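Local atomic coordinates of uronate isomerase (Caulobacter crescentus, PDB entry 2Q01), a protein that catalyses the isomerisation of D-glucuronate to D-fructuronate and of D-galacturonate to D-tagaturonate in pentose and glucuronate interconversion. Residues G350-E364 with Y378-H390. Residues are numbered along the deposited sequence; the frame is centred on the assembly and turned at random.
Sequences GNDPRLSIILFTLDE and YPVLKLGPSWWFH. With K (potassium ion), chain E.
Ile-357 and Leu-359 pair with Leu-381 and Leu-383 as parallel strands, four backbone hydrogen bonds running from Ile-357 N to Val-380 O (2.7 Å) through to Gly-384 N and Leu-359 O. Packing is tight at both ends of this ladder. Before it, Val-380 CG1 presses on Asp-352 O (3.2 Å). Beyond it, Gly-384 CA sits 3.8 Å from the centroid of the Phe-360 ring, a CH-pi contact over the face, where any CB would clash with CZ. Phe-360 turns its edge to the face of Trp-387 in an offset edge-to-face pair, planes at 80°. Trp-387 CG stands anti to its backbone N (chi1 167°), which brings the indole under Leu-362 CD1, 3.4 Å from CE3. After the ladder the backbones part, and waters bridge Thr-361 to Pro-385 and Trp-387. His-390 NE2 donates to Leu-362 O (2.8 Å) from above the carbonyl plane, while Glu-364 CG covers the imidazole face; its carboxylate, stacked 18° from the ring plane, is held by Arg-398 of the same chain and Ser-368 of the third subunit. With an alanine here, Leu-362 O would probably lose this donor and the Glu-364 carboxylate the ring it lies on. The looser side is at Lys-382, whose partly exposed chain bends away, NZ meeting a water on the potassium ion; Tyr-378 O and Leu-381 O bind that ion, with Ala-375, Asn-411 and Ser-75 of the second subunit completing the site. Helix 366-375 connects the two strands in a beta-alpha-beta unit, consistent with a TIM-barrel-like fold; strand 305-308 flanks 357-359 on its other edge.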
loop_
_atom_site.group_PDB
_atom_site.type_symbol
_atom_site.label_atom_id
_atom_site.label_comp_id
_atom_site.label_asym_id
_atom_site.label_seq_id
_atom_site.Cartn_x
_atom_site.Cartn_y
_atom_site.Cartn_z
ATOM N N GLY B 350 25.020 11.132 8.206
ATOM C CA GLY B 350 23.622 11.570 8.173
ATOM C C GLY B 350 23.345 12.976 8.666
ATOM O O GLY B 350 22.349 13.577 8.281
ATOM N N ASN B 351 24.228 13.495 9.515
ATOM C CA ASN B 351 24.067 14.823 10.102
ATOM C C ASN B 351 25.050 15.845 9.530
ATOM O O ASN B 351 25.235 16.921 10.098
ATOM C CB ASN B 351 24.200 14.750 11.628
ATOM C CG ASN B 351 23.357 13.636 12.245
ATOM O OD1 ASN B 351 23.869 12.777 12.966
ATOM N ND2 ASN B 351 22.061 13.649 11.962
ATOM N N ASP B 352 25.673 15.506 8.404
ATOM C CA ASP B 352 26.632 16.390 7.745
ATOM C C ASP B 352 25.915 17.436 6.888
ATOM O O ASP B 352 25.029 17.092 6.114
ATOM C CB ASP B 352 27.601 15.569 6.887
ATOM C CG ASP B 352 28.873 16.326 6.546
ATOM O OD1 ASP B 352 28.817 17.266 5.730
ATOM O OD2 ASP B 352 29.942 15.965 7.081
ATOM N N PRO B 353 26.294 18.722 7.032
ATOM C CA PRO B 353 25.701 19.800 6.228
ATOM C C PRO B 353 26.025 19.748 4.725
ATOM O O PRO B 353 25.204 20.165 3.908
ATOM C CB PRO B 353 26.301 21.071 6.848
ATOM C CG PRO B 353 26.831 20.648 8.194
ATOM C CD PRO B 353 27.280 19.245 7.996
ATOM N N ARG B 354 27.202 19.233 4.375
ATOM C CA ARG B 354 27.702 19.264 2.993
ATOM C C ARG B 354 27.111 18.182 2.084
ATOM O O ARG B 354 27.253 18.254 0.860
ATOM C CB ARG B 354 29.235 19.162 2.969
ATOM C CG ARG B 354 29.963 20.212 3.797
ATOM C CD ARG B 354 31.410 19.804 4.047
ATOM N NE ARG B 354 31.523 18.726 5.031
ATOM C CZ ARG B 354 32.602 17.962 5.196
ATOM N NH1 ARG B 354 33.681 18.135 4.439
ATOM N NH2 ARG B 354 32.601 17.011 6.121
ATOM N N LEU B 355 26.462 17.182 2.678
ATOM C CA LEU B 355 25.931 16.058 1.910
ATOM C C LEU B 355 24.450 16.224 1.563
ATOM O O LEU B 355 23.633 16.601 2.405
ATOM C CB LEU B 355 26.172 14.735 2.647
ATOM C CG LEU B 355 25.769 13.428 1.950
ATOM C CD1 LEU B 355 26.557 13.206 0.660
ATOM C CD2 LEU B 355 25.908 12.243 2.892
ATOM N N SER B 356 24.123 15.940 0.308
ATOM C CA SER B 356 22.753 15.985 -0.164
ATOM C C SER B 356 22.428 14.693 -0.915
ATOM O O SER B 356 23.041 14.395 -1.949
ATOM C CB SER B 356 22.545 17.216 -1.050
ATOM O OG SER B 356 21.175 17.407 -1.352
ATOM N N ILE B 357 21.486 13.920 -0.367
ATOM C CA ILE B 357 21.023 12.673 -0.980
ATOM C C ILE B 357 19.529 12.767 -1.350
ATOM O O ILE B 357 18.725 13.271 -0.574
ATOM C CB ILE B 357 21.287 11.446 -0.053
ATOM C CG1 ILE B 357 22.762 11.386 0.369
ATOM C CG2 ILE B 357 20.901 10.131 -0.731
ATOM C CD1 ILE B 357 23.094 10.259 1.310
ATOM N N ILE B 358 19.171 12.300 -2.544
ATOM C CA ILE B 358 17.776 12.253 -2.977
ATOM C C ILE B 358 17.357 10.806 -3.199
ATOM O O ILE B 358 17.927 10.119 -4.039
ATOM C CB ILE B 358 17.531 13.088 -4.262
ATOM C CG1 ILE B 358 18.050 14.520 -4.086
ATOM C CG2 ILE B 358 16.043 13.105 -4.612
ATOM C CD1 ILE B 358 17.966 15.357 -5.336
ATOM N N LEU B 359 16.366 10.352 -2.435
ATOM C CA LEU B 359 15.907 8.961 -2.485
ATOM C C LEU B 359 14.686 8.778 -3.378
ATOM O O LEU B 359 13.722 9.548 -3.312
ATOM C CB LEU B 359 15.569 8.452 -1.089
ATOM C CG LEU B 359 16.641 8.426 -0.005
ATOM C CD1 LEU B 359 15.969 8.113 1.322
ATOM C CD2 LEU B 359 17.748 7.416 -0.317
ATOM N N PHE B 360 14.741 7.736 -4.198
ATOM C CA PHE B 360 13.658 7.372 -5.095
ATOM C C PHE B 360 13.219 5.972 -4.726
ATOM O O PHE B 360 13.931 5.272 -4.012
ATOM C CB PHE B 360 14.148 7.380 -6.539
ATOM C CG PHE B 360 14.297 8.750 -7.122
ATOM C CD1 PHE B 360 15.400 9.537 -6.822
ATOM C CD2 PHE B 360 13.336 9.250 -7.989
ATOM C CE1 PHE B 360 15.534 10.802 -7.360
ATOM C CE2 PHE B 360 13.473 10.511 -8.540
ATOM C CZ PHE B 360 14.574 11.290 -8.222
ATOM N N THR B 361 12.050 5.565 -5.210
ATOM C CA THR B 361 11.565 4.215 -4.981
ATOM C C THR B 361 10.709 3.700 -6.143
ATOM O O THR B 361 10.140 4.476 -6.911
ATOM C CB THR B 361 10.802 4.099 -3.632
ATOM O OG1 THR B 361 10.899 2.758 -3.139
ATOM C CG2 THR B 361 9.343 4.483 -3.769
ATOM N N LEU B 362 10.662 2.379 -6.267
ATOM C CA LEU B 362 9.763 1.682 -7.174
ATOM C C LEU B 362 8.715 0.960 -6.331
ATOM O O LEU B 362 7.771 0.361 -6.848
ATOM C CB LEU B 362 10.558 0.683 -8.011
ATOM C CG LEU B 362 10.737 0.878 -9.519
ATOM C CD1 LEU B 362 10.410 2.274 -9.971
ATOM C CD2 LEU B 362 12.138 0.456 -9.973
ATOM N N ASP B 363 8.897 1.050 -5.019
ATOM C CA ASP B 363 8.036 0.411 -4.047
ATOM C C ASP B 363 7.256 1.482 -3.275
ATOM O O ASP B 363 7.749 2.015 -2.271
ATOM C CB ASP B 363 8.898 -0.432 -3.099
ATOM C CG ASP B 363 8.087 -1.393 -2.254
ATOM O OD1 ASP B 363 6.867 -1.541 -2.485
ATOM O OD2 ASP B 363 8.683 -2.008 -1.347
ATOM N N GLU B 364 6.038 1.767 -3.744
ATOM C CA GLU B 364 5.147 2.798 -3.175
ATOM C C GLU B 364 4.811 2.615 -1.701
ATOM O O GLU B 364 4.410 3.568 -1.023
ATOM C CB GLU B 364 3.825 2.854 -3.942
ATOM C CG GLU B 364 3.908 3.469 -5.317
ATOM C CD GLU B 364 2.537 3.637 -5.948
ATOM O OE1 GLU B 364 2.112 4.797 -6.143
ATOM O OE2 GLU B 364 1.877 2.613 -6.234
ATOM N N TYR B 378 16.296 13.318 8.742
ATOM C CA TYR B 378 17.716 13.478 8.420
ATOM C C TYR B 378 17.980 14.709 7.570
ATOM O O TYR B 378 17.307 14.900 6.556
ATOM C CB TYR B 378 18.245 12.234 7.702
ATOM C CG TYR B 378 18.520 11.083 8.629
ATOM C CD1 TYR B 378 17.620 10.025 8.746
ATOM C CD2 TYR B 378 19.683 11.055 9.405
ATOM C CE1 TYR B 378 17.875 8.961 9.612
ATOM C CE2 TYR B 378 19.946 10.004 10.270
ATOM C CZ TYR B 378 19.041 8.963 10.369
ATOM O OH TYR B 378 19.310 7.928 11.227
ATOM N N PRO B 379 18.950 15.556 7.969
ATOM C CA PRO B 379 19.363 16.752 7.219
ATOM C C PRO B 379 19.774 16.485 5.764
ATOM O O PRO B 379 19.569 17.335 4.895
ATOM C CB PRO B 379 20.571 17.249 8.009
ATOM C CG PRO B 379 20.331 16.774 9.371
ATOM C CD PRO B 379 19.717 15.423 9.218
ATOM N N VAL B 380 20.311 15.298 5.502
ATOM C CA VAL B 380 20.902 14.976 4.206
ATOM C C VAL B 380 19.935 14.384 3.179
ATOM O O VAL B 380 20.242 14.358 1.990
ATOM C CB VAL B 380 22.101 14.016 4.380
ATOM C CG1 VAL B 380 23.189 14.687 5.176
ATOM C CG2 VAL B 380 21.679 12.738 5.072
ATOM N N LEU B 381 18.776 13.913 3.635
ATOM C CA LEU B 381 17.873 13.110 2.804
ATOM C C LEU B 381 16.730 13.922 2.225
ATOM O O LEU B 381 16.113 14.716 2.932
ATOM C CB LEU B 381 17.295 11.966 3.636
ATOM C CG LEU B 381 17.843 10.541 3.508
ATOM C CD1 LEU B 381 19.300 10.469 3.082
ATOM C CD2 LEU B 381 17.608 9.790 4.811
ATOM N N LYS B 382 16.425 13.717 0.953
ATOM C CA LYS B 382 15.311 14.404 0.320
ATOM C C LYS B 382 14.585 13.356 -0.500
ATOM O O LYS B 382 15.171 12.336 -0.839
ATOM C CB LYS B 382 15.843 15.503 -0.591
ATOM C CG LYS B 382 15.233 16.866 -0.395
ATOM C CD LYS B 382 16.017 17.689 0.588
ATOM C CE LYS B 382 15.884 19.166 0.306
ATOM N NZ LYS B 382 16.192 19.945 1.535
ATOM N N LEU B 383 13.317 13.600 -0.824
ATOM C CA LEU B 383 12.538 12.630 -1.588
ATOM C C LEU B 383 12.369 13.021 -3.034
ATOM O O LEU B 383 11.989 14.144 -3.341
ATOM C CB LEU B 383 11.175 12.384 -0.951
ATOM C CG LEU B 383 11.238 11.661 0.391
ATOM C CD1 LEU B 383 9.869 11.258 0.835
ATOM C CD2 LEU B 383 12.166 10.449 0.327
ATOM N N GLY B 384 12.666 12.081 -3.920
ATOM C CA GLY B 384 12.472 12.284 -5.343
ATOM C C GLY B 384 11.030 12.006 -5.680
ATOM O O GLY B 384 10.335 11.363 -4.896
ATOM N N PRO B 385 10.562 12.492 -6.842
ATOM C CA PRO B 385 9.179 12.240 -7.241
ATOM C C PRO B 385 8.931 10.769 -7.541
ATOM O O PRO B 385 9.881 9.983 -7.639
ATOM C CB PRO B 385 9.027 13.065 -8.521
ATOM C CG PRO B 385 10.404 13.199 -9.052
ATOM C CD PRO B 385 11.279 13.308 -7.841
ATOM N N SER B 386 7.658 10.408 -7.670
ATOM C CA SER B 386 7.286 9.061 -8.063
ATOM C C SER B 386 7.917 8.723 -9.413
ATOM O O SER B 386 7.919 9.540 -10.337
ATOM C CB SER B 386 5.771 8.898 -8.084
ATOM O OG SER B 386 5.163 9.940 -8.822
ATOM N N TRP B 387 8.473 7.520 -9.501
ATOM C CA TRP B 387 9.396 7.176 -10.567
ATOM C C TRP B 387 8.864 6.019 -11.427
ATOM O O TRP B 387 8.177 5.123 -10.925
ATOM C CB TRP B 387 10.779 6.901 -9.934
ATOM C CG TRP B 387 11.832 6.241 -10.793
ATOM C CD1 TRP B 387 12.153 6.537 -12.088
ATOM C CD2 TRP B 387 12.732 5.200 -10.387
ATOM N NE1 TRP B 387 13.166 5.720 -12.524
ATOM C CE2 TRP B 387 13.547 4.894 -11.499
ATOM C CE3 TRP B 387 12.928 4.494 -9.191
ATOM C CZ2 TRP B 387 14.541 3.907 -11.454
ATOM C CZ3 TRP B 387 13.911 3.506 -9.148
ATOM C CH2 TRP B 387 14.699 3.221 -10.276
ATOM N N TRP B 388 9.143 6.101 -12.729
ATOM C CA TRP B 388 8.926 5.020 -13.701
ATOM C C TRP B 388 7.454 4.688 -13.929
ATOM O O TRP B 388 6.751 5.401 -14.645
ATOM C CB TRP B 388 9.699 3.765 -13.286
ATOM C CG TRP B 388 10.150 2.873 -14.394
ATOM C CD1 TRP B 388 9.481 2.570 -15.548
ATOM C CD2 TRP B 388 11.368 2.129 -14.431
ATOM N NE1 TRP B 388 10.220 1.699 -16.309
ATOM C CE2 TRP B 388 11.382 1.407 -15.643
ATOM C CE3 TRP B 388 12.455 2.004 -13.554
ATOM C CZ2 TRP B 388 12.445 0.575 -16.005
ATOM C CZ3 TRP B 388 13.508 1.178 -13.913
ATOM C CH2 TRP B 388 13.495 0.474 -15.130
ATOM N N PHE B 389 7.006 3.595 -13.319
ATOM C CA PHE B 389 5.629 3.126 -13.438
ATOM C C PHE B 389 4.678 4.000 -12.628
ATOM O O PHE B 389 3.477 4.050 -12.906
ATOM C CB PHE B 389 5.521 1.670 -12.966
ATOM C CG PHE B 389 6.412 0.720 -13.714
ATOM C CD1 PHE B 389 7.636 0.318 -13.180
ATOM C CD2 PHE B 389 6.034 0.232 -14.959
ATOM C CE1 PHE B 389 8.459 -0.551 -13.879
ATOM C CE2 PHE B 389 6.852 -0.644 -15.662
ATOM C CZ PHE B 389 8.063 -1.039 -15.122
ATOM N N HIS B 390 5.231 4.677 -11.620
ATOM C CA HIS B 390 4.459 5.532 -10.725
ATOM C C HIS B 390 4.541 7.002 -11.134
ATOM O O HIS B 390 3.975 7.871 -10.484
ATOM C CB HIS B 390 4.917 5.333 -9.284
ATOM C CG HIS B 390 5.145 3.898 -8.918
ATOM N ND1 HIS B 390 4.134 2.962 -8.906
ATOM C CD2 HIS B 390 6.271 3.239 -8.552
ATOM C CE1 HIS B 390 4.626 1.790 -8.550
ATOM N NE2 HIS B 390 5.919 1.931 -8.328
HETATM K K K E . 15.618 16.280 4.920
HETATM O O HOH W 1 11.042 9.363 -3.246
HETATM O O HOH W 2 10.301 7.887 -5.798
HETATM O O HOH W 3 8.023 5.943 -7.150
HETATM O O HOH W 4 16.855 18.362 3.929
#